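PDB 4S1H: pyridoxal kinase from Entamoeba histolytica, which phosphorylates pyridoxal at the expense of ATP to make pyridoxal 5'-phosphate, and is essential for the survival of the parasite. Local coordinates for the interface of chains A and B. Residues are numbered along the deposited sequence; one frame, centred on the assembly and turned at random. Chains: chain A/B, Pyridoxal kinase.

Contact 1: the interface of chains A and B. Residues chain A 3, 33-36, 67; chain B 11, 13-14, 20, 42.
Strand 33-37 of chain A lies against the loop of chain B that holds B:Tyr11, B:Cys13 and B:Ser14, in the two-fold interface of this ribokinase-fold kinase. A:Phe35 is held through both its backbone N and its carbonyl O. Its backbone N donates to the carbonyl O of B:Cys13 at 2.9 Å, nearly straight (163° at H), and its carbonyl O accepts from the phenol OH of B:Tyr11 at 2.7 Å. That oxygen lies in the plane of the tyrosine ring, at its edge, while the hydroxyl is tilted from the carbonyl plane. With CG anti to the backbone N (chi1 178°), B:Tyr11 points its ring across the boundary. The side chains of B:Arg20 and A:Phe35 cross at about a right angle, planes 69° apart, NH2 of B:Arg20 lying 3.4 Å from CE1 of A:Phe35, to one side of the ring plane. Water 1, in the guanidinium plane, lies 2.9 Å from NH2 of B:Arg20 and reaches the carbonyl O of A:Ser33. ND2 of A:Asn3 donates to OG of B:Ser14 at 3.0 Å, the hydroxyl lying out of the amide plane. Branch CD2 of A:Leu67 packs 3.8 Å from CB of B:Ser14. The patch fastens a strand of one subunit to a loop of the other.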
# COMPACT_ATOMS: atom_id res chain seq x y z
N ASN A 3 9.56 -5.67 11.41
CA ASN A 3 9.47 -5.78 9.97
C ASN A 3 10.28 -6.98 9.51
O ASN A 3 11.46 -7.06 9.81
CB ASN A 3 10.01 -4.51 9.33
CG ASN A 3 9.14 -3.31 9.65
OD1 ASN A 3 7.93 -3.38 9.50
ND2 ASN A 3 9.75 -2.22 10.08
N SER A 33 5.80 -5.74 6.75
CA SER A 33 6.73 -5.39 5.67
C SER A 33 6.95 -3.89 5.54
O SER A 33 6.07 -3.10 5.91
CB SER A 33 6.21 -5.94 4.35
OG SER A 33 5.96 -7.33 4.47
N ILE A 34 8.12 -3.53 5.05
CA ILE A 34 8.47 -2.18 4.67
C ILE A 34 8.31 -2.08 3.15
O ILE A 34 8.87 -2.90 2.42
CB ILE A 34 9.93 -1.86 5.06
CG1 ILE A 34 10.17 -2.04 6.56
CG2 ILE A 34 10.29 -0.45 4.60
CD1 ILE A 34 11.64 -2.01 6.94
N PHE A 35 7.58 -1.07 2.69
CA PHE A 35 7.33 -0.84 1.27
C PHE A 35 7.96 0.48 0.83
O PHE A 35 7.36 1.57 1.00
CB PHE A 35 5.84 -0.88 0.94
CG PHE A 35 5.16 -2.14 1.34
CD1 PHE A 35 4.63 -2.30 2.63
CD2 PHE A 35 5.04 -3.21 0.45
CE1 PHE A 35 3.99 -3.49 3.00
CE2 PHE A 35 4.37 -4.37 0.82
CZ PHE A 35 3.89 -4.53 2.10
N VAL A 36 9.18 0.42 0.33
CA VAL A 36 9.86 1.57 -0.19
C VAL A 36 9.48 1.71 -1.66
O VAL A 36 9.63 0.80 -2.45
CB VAL A 36 11.39 1.49 -0.01
CG1 VAL A 36 12.05 2.70 -0.64
CG2 VAL A 36 11.74 1.35 1.45
N LEU A 67 15.33 4.54 7.81
CA LEU A 67 14.99 3.18 8.26
C LEU A 67 16.12 2.59 9.09
O LEU A 67 15.86 1.96 10.09
CB LEU A 67 14.68 2.26 7.09
CG LEU A 67 13.44 2.65 6.28
CD1 LEU A 67 13.40 1.86 4.98
CD2 LEU A 67 12.14 2.45 7.02
N TYR B 11 2.07 8.97 3.25
CA TYR B 11 2.54 7.63 3.10
C TYR B 11 3.84 7.46 3.88
O TYR B 11 4.73 8.32 3.83
CB TYR B 11 2.78 7.28 1.63
CG TYR B 11 3.33 5.89 1.43
CD1 TYR B 11 2.47 4.84 1.38
CD2 TYR B 11 4.68 5.68 1.39
CE1 TYR B 11 2.94 3.55 1.25
CE2 TYR B 11 5.19 4.40 1.29
CZ TYR B 11 4.30 3.35 1.21
OH TYR B 11 4.73 2.06 1.08
N CYS B 13 6.80 4.28 4.57
CA CYS B 13 7.28 2.98 4.10
C CYS B 13 7.17 1.93 5.17
O CYS B 13 6.96 0.75 4.87
CB CYS B 13 8.74 3.09 3.62
SG CYS B 13 8.93 4.24 2.26
N SER B 14 7.40 2.33 6.41
CA SER B 14 7.32 1.47 7.58
C SER B 14 6.32 2.07 8.54
O SER B 14 6.20 3.32 8.65
CB SER B 14 8.68 1.39 8.26
OG SER B 14 8.67 0.55 9.40
N ARG B 20 -1.41 4.70 4.46
CA ARG B 20 -1.03 3.33 4.74
C ARG B 20 -2.09 2.63 5.62
O ARG B 20 -2.50 1.54 5.33
CB ARG B 20 0.36 3.31 5.34
CG ARG B 20 0.97 1.97 5.46
CD ARG B 20 1.41 1.35 4.13
NE ARG B 20 1.71 0.01 4.53
CZ ARG B 20 1.01 -1.09 4.26
NH1 ARG B 20 -0.04 -1.10 3.44
NH2 ARG B 20 1.40 -2.22 4.84
N ALA B 42 10.05 7.58 5.14
CA ALA B 42 10.51 6.30 5.69
C ALA B 42 9.59 5.81 6.80
O ALA B 42 9.29 4.64 6.89
CB ALA B 42 11.91 6.42 6.24
O HOH W 1 3.88 -1.71 6.20

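Contact 2: the interface of chains A and B. Residues chain A 13, 41-43, 50-52; chain B 63, 66-67.
B:Ser66 points its hydroxymethyl group from helix 57-69 of chain B into two loop segments of chain A, part of the subunit boundary of this pyridoxine-kinase family member. OG stands anti to the backbone N (chi1 -177°), which carries the hydroxyl away from its own helix and between A:Asn43 and A:Gly51. OG of B:Ser66 donates to the amide oxygen OD1 of A:Asn43 at 2.9 Å, approaching at 128° to the C=O and tilted from the carbonyl plane. OG of B:Ser66 also accepts from the backbone N of A:Gly51 at 3.0 Å, so two bonds from different loop segments grip one hydroxyl. CG of A:Asn43 lies between its backbone N and carbonyl carbon (chi1 45°), the crowded position, and its OD1 faces the hydroxyl. A:Ala42 presents its methyl to three helix residues: CB lies 3.6 Å from CB of B:Ser66, with branch CG2 of B:Ile63 and branch CD2 of B:Leu67 each at about van der Waals distance. The two branches of B:Ile63 part company. CG1 lies 3.8 Å from CA of A:Gly52, whereas CG2 faces the A:Ala42 methyl and the thiol SG of A:Cys13, 4.0 Å from that sulfur. CD2 of B:Leu67 also rests 3.7 Å from the carbonyl O of A:Ala42.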
# COMPACT_ATOMS: atom_id res chain seq x y z
N CYS A 13 -1.33 4.87 -7.77
CA CYS A 13 -2.45 5.33 -6.90
C CYS A 13 -3.75 4.58 -7.13
O CYS A 13 -4.52 4.33 -6.21
CB CYS A 13 -2.71 6.83 -7.08
SG CYS A 13 -1.28 7.85 -6.73
N LEU A 41 3.05 7.02 -9.34
CA LEU A 41 2.28 7.26 -10.55
C LEU A 41 0.80 7.17 -10.28
O LEU A 41 0.37 6.46 -9.38
CB LEU A 41 2.61 6.22 -11.61
CG LEU A 41 4.11 6.04 -11.87
CD1 LEU A 41 4.32 4.92 -12.87
CD2 LEU A 41 4.72 7.33 -12.37
N ALA A 42 0.01 7.85 -11.08
CA ALA A 42 -1.45 7.79 -10.95
C ALA A 42 -1.99 6.41 -11.24
O ALA A 42 -2.89 5.93 -10.59
CB ALA A 42 -2.09 8.77 -11.91
N ASN A 43 -1.42 5.79 -12.28
CA ASN A 43 -1.92 4.52 -12.81
C ASN A 43 -0.79 3.84 -13.59
O ASN A 43 0.27 4.43 -13.77
CB ASN A 43 -3.15 4.78 -13.69
CG ASN A 43 -2.96 5.95 -14.65
OD1 ASN A 43 -3.52 7.04 -14.45
ND2 ASN A 43 -2.15 5.73 -15.69
N VAL A 50 0.05 8.82 -18.03
CA VAL A 50 0.62 8.25 -16.82
C VAL A 50 1.20 9.39 -15.99
O VAL A 50 2.37 9.73 -16.11
CB VAL A 50 1.70 7.20 -17.10
CG1 VAL A 50 2.13 6.48 -15.84
CG2 VAL A 50 1.21 6.17 -18.13
N GLY A 51 0.40 9.96 -15.10
CA GLY A 51 0.85 11.11 -14.33
C GLY A 51 1.74 10.68 -13.17
O GLY A 51 1.68 9.53 -12.73
N GLY A 52 2.59 11.58 -12.73
CA GLY A 52 3.49 11.36 -11.60
C GLY A 52 4.92 11.10 -12.05
O GLY A 52 5.21 11.10 -13.25
N ILE B 63 -0.66 13.70 -11.30
CA ILE B 63 -1.42 12.55 -10.86
C ILE B 63 -2.92 12.79 -10.94
O ILE B 63 -3.65 11.99 -11.51
CB ILE B 63 -1.03 12.15 -9.44
CG1 ILE B 63 0.37 11.52 -9.48
CG2 ILE B 63 -2.07 11.21 -8.79
CD1 ILE B 63 1.04 11.51 -8.13
N SER B 66 -4.09 12.89 -14.49
CA SER B 66 -4.07 11.56 -15.08
C SER B 66 -5.28 10.71 -14.65
O SER B 66 -5.90 10.04 -15.48
CB SER B 66 -2.77 10.90 -14.69
OG SER B 66 -2.60 9.63 -15.24
N LEU B 67 -5.62 10.74 -13.37
CA LEU B 67 -6.83 10.07 -12.89
C LEU B 67 -8.09 10.55 -13.58
O LEU B 67 -8.92 9.76 -13.97
CB LEU B 67 -7.01 10.25 -11.40
CG LEU B 67 -5.89 9.63 -10.57
CD1 LEU B 67 -6.00 10.09 -9.14
CD2 LEU B 67 -5.86 8.11 -10.61

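Contact 3: the interface of chains A and B. Residues chain A 11, 20, 23-24, 27, 35, 37; chain B 11, 20, 23-24, 27.
A:Met23 and B:Met23 meet at the centre of the interface, their side chains crossing obliquely with SD to SD 3.7 Å. Their tails are modelled differently, A:Met23 extended beyond CG (chi3 -168°) and B:Met23 bent, but the position of the B:Met23 methyl is doubtful. The extended tail sends CE of A:Met23 tip to tip toward B:Tyr11, 3.8 Å from ring atom CE1. CG of the same methionine sits 3.5 Å above the centre of the A:Phe35 ring in its own chain. CD1 of A:Leu37 lies over one face of the B:Tyr11 ring, toward its rim. Outward from this apolar middle, each Arg20 reaches end-on to the Asp27 of the other chain. NH2 of A:Arg20 donates to OD1 of B:Asp27 at 2.9 Å, a hydrogen bond within a salt bridge; NH1 of A:Arg20 donates to OD2 of B:Asp27. The guanidinium and carboxylate planes are 19° apart. B:Arg20 grips A:Asp27 in the same two-pronged way, on the syn lone pairs of its carboxylate. CD1 of each Ile24 lies against a guanidinium face of its own chain. Water 2 bridges the two carboxylates, 2.7 Å from OD2 of A:Asp27, and may ease the repulsion of like charges. The charged residues and both methionines come from helix 18-28, whose two copies pack together across the two-fold.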
# COMPACT_ATOMS: atom_id res chain seq x y z
N TYR A 11 4.93 2.13 -7.46
CA TYR A 11 3.65 2.44 -6.83
C TYR A 11 2.73 3.12 -7.84
O TYR A 11 3.17 4.03 -8.55
CB TYR A 11 3.85 3.31 -5.58
CG TYR A 11 2.55 3.66 -4.93
CD1 TYR A 11 1.98 2.82 -4.02
CD2 TYR A 11 1.87 4.82 -5.28
CE1 TYR A 11 0.76 3.09 -3.44
CE2 TYR A 11 0.64 5.14 -4.69
CZ TYR A 11 0.12 4.28 -3.75
OH TYR A 11 -1.10 4.51 -3.16
N ARG A 20 2.14 -1.96 -4.80
CA ARG A 20 0.72 -1.98 -4.48
C ARG A 20 0.18 -3.42 -4.40
O ARG A 20 -0.54 -3.76 -3.46
CB ARG A 20 -0.06 -1.10 -5.43
CG ARG A 20 -1.49 -0.87 -5.08
CD ARG A 20 -1.73 0.09 -3.91
NE ARG A 20 -3.17 -0.08 -3.66
CZ ARG A 20 -3.76 -0.68 -2.62
NH1 ARG A 20 -3.06 -1.14 -1.58
NH2 ARG A 20 -5.06 -0.84 -2.66
N MET A 23 1.65 -4.81 -1.21
CA MET A 23 0.96 -4.40 0.02
C MET A 23 -0.28 -5.26 0.24
O MET A 23 -0.52 -5.77 1.33
CB MET A 23 0.57 -2.91 -0.05
CG MET A 23 1.76 -1.94 -0.12
SD MET A 23 1.33 -0.22 -0.59
CE MET A 23 2.95 0.45 -0.89
N ILE A 24 -1.09 -5.40 -0.80
CA ILE A 24 -2.33 -6.14 -0.71
C ILE A 24 -2.04 -7.58 -0.28
O ILE A 24 -2.71 -8.12 0.60
CB ILE A 24 -3.09 -6.14 -2.06
CG1 ILE A 24 -3.59 -4.72 -2.36
CG2 ILE A 24 -4.26 -7.12 -2.03
CD1 ILE A 24 -3.95 -4.52 -3.82
N ASP A 27 0.01 -7.80 3.25
CA ASP A 27 -0.99 -7.44 4.31
C ASP A 27 -1.99 -8.61 4.55
O ASP A 27 -2.27 -8.97 5.70
CB ASP A 27 -1.78 -6.13 4.00
CG ASP A 27 -0.90 -4.84 3.98
OD1 ASP A 27 0.29 -4.83 4.39
OD2 ASP A 27 -1.42 -3.78 3.49
N PHE A 35 7.58 -1.07 2.69
CA PHE A 35 7.33 -0.84 1.27
C PHE A 35 7.96 0.48 0.83
O PHE A 35 7.36 1.57 1.00
CB PHE A 35 5.84 -0.88 0.94
CG PHE A 35 5.16 -2.14 1.34
CD1 PHE A 35 4.63 -2.30 2.63
CD2 PHE A 35 5.04 -3.21 0.45
CE1 PHE A 35 3.99 -3.49 3.00
CE2 PHE A 35 4.37 -4.37 0.82
CZ PHE A 35 3.89 -4.53 2.10
N LEU A 37 8.99 2.85 -2.04
CA LEU A 37 8.52 3.09 -3.43
C LEU A 37 9.62 3.59 -4.36
O LEU A 37 10.51 4.35 -3.98
CB LEU A 37 7.36 4.10 -3.42
CG LEU A 37 6.27 3.83 -2.37
CD1 LEU A 37 5.16 4.86 -2.56
CD2 LEU A 37 5.73 2.40 -2.40
N TYR B 11 2.07 8.97 3.25
CA TYR B 11 2.54 7.63 3.10
C TYR B 11 3.84 7.46 3.88
O TYR B 11 4.73 8.32 3.83
CB TYR B 11 2.78 7.28 1.63
CG TYR B 11 3.33 5.89 1.43
CD1 TYR B 11 2.47 4.84 1.38
CD2 TYR B 11 4.68 5.68 1.39
CE1 TYR B 11 2.94 3.55 1.25
CE2 TYR B 11 5.19 4.40 1.29
CZ TYR B 11 4.30 3.35 1.21
OH TYR B 11 4.73 2.06 1.08
N ARG B 20 -1.41 4.70 4.46
CA ARG B 20 -1.03 3.33 4.74
C ARG B 20 -2.09 2.63 5.62
O ARG B 20 -2.50 1.54 5.33
CB ARG B 20 0.36 3.31 5.34
CG ARG B 20 0.97 1.97 5.46
CD ARG B 20 1.41 1.35 4.13
NE ARG B 20 1.71 0.01 4.53
CZ ARG B 20 1.01 -1.09 4.26
NH1 ARG B 20 -0.04 -1.10 3.44
NH2 ARG B 20 1.40 -2.22 4.84
N MET B 23 -5.07 2.10 3.28
CA MET B 23 -4.94 0.96 2.38
C MET B 23 -5.29 -0.31 3.12
O MET B 23 -6.04 -1.14 2.62
CB MET B 23 -3.52 0.89 1.84
CG MET B 23 -3.09 2.09 0.95
SD MET B 23 -1.29 2.16 0.55
CE MET B 23 -1.41 0.46 0.43
N ILE B 24 -4.72 -0.50 4.29
CA ILE B 24 -4.91 -1.70 5.07
C ILE B 24 -6.40 -1.89 5.36
O ILE B 24 -6.92 -2.98 5.20
CB ILE B 24 -4.09 -1.66 6.38
CG1 ILE B 24 -2.58 -1.71 6.09
CG2 ILE B 24 -4.47 -2.80 7.31
CD1 ILE B 24 -1.71 -1.25 7.24
N ASP B 27 -8.68 -1.97 1.95
CA ASP B 27 -8.41 -3.27 1.32
C ASP B 27 -9.11 -4.41 2.08
O ASP B 27 -9.78 -5.26 1.49
CB ASP B 27 -6.90 -3.59 1.22
CG ASP B 27 -6.12 -2.66 0.23
OD1 ASP B 27 -6.73 -1.86 -0.55
OD2 ASP B 27 -4.86 -2.70 0.24
O HOH W 2 -3.74 -4.10 2.27

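Contact 3 occupies the middle of the interface, with contact 1 about 9 Å away and contact 2 about 16 Å away between centres of their C-alpha atoms; contacts 1 and 2 are about 21 Å apart. A:Phe35, B:Tyr11 and B:Arg20 belong to both contact 1 and contact 3, tying strand 33-37 of chain A to the loop at B:Tyr11 and helix 18-28 of chain B. Contacts 1 and 2 use Cys13, Ala42 and Leu67 from opposite chains, as the two-fold symmetry requires, so helix 57-69 takes part on both flanks. The three patches lie along one interface, consistent with a dimer, though the deposited assembly alone does not establish the state in solution.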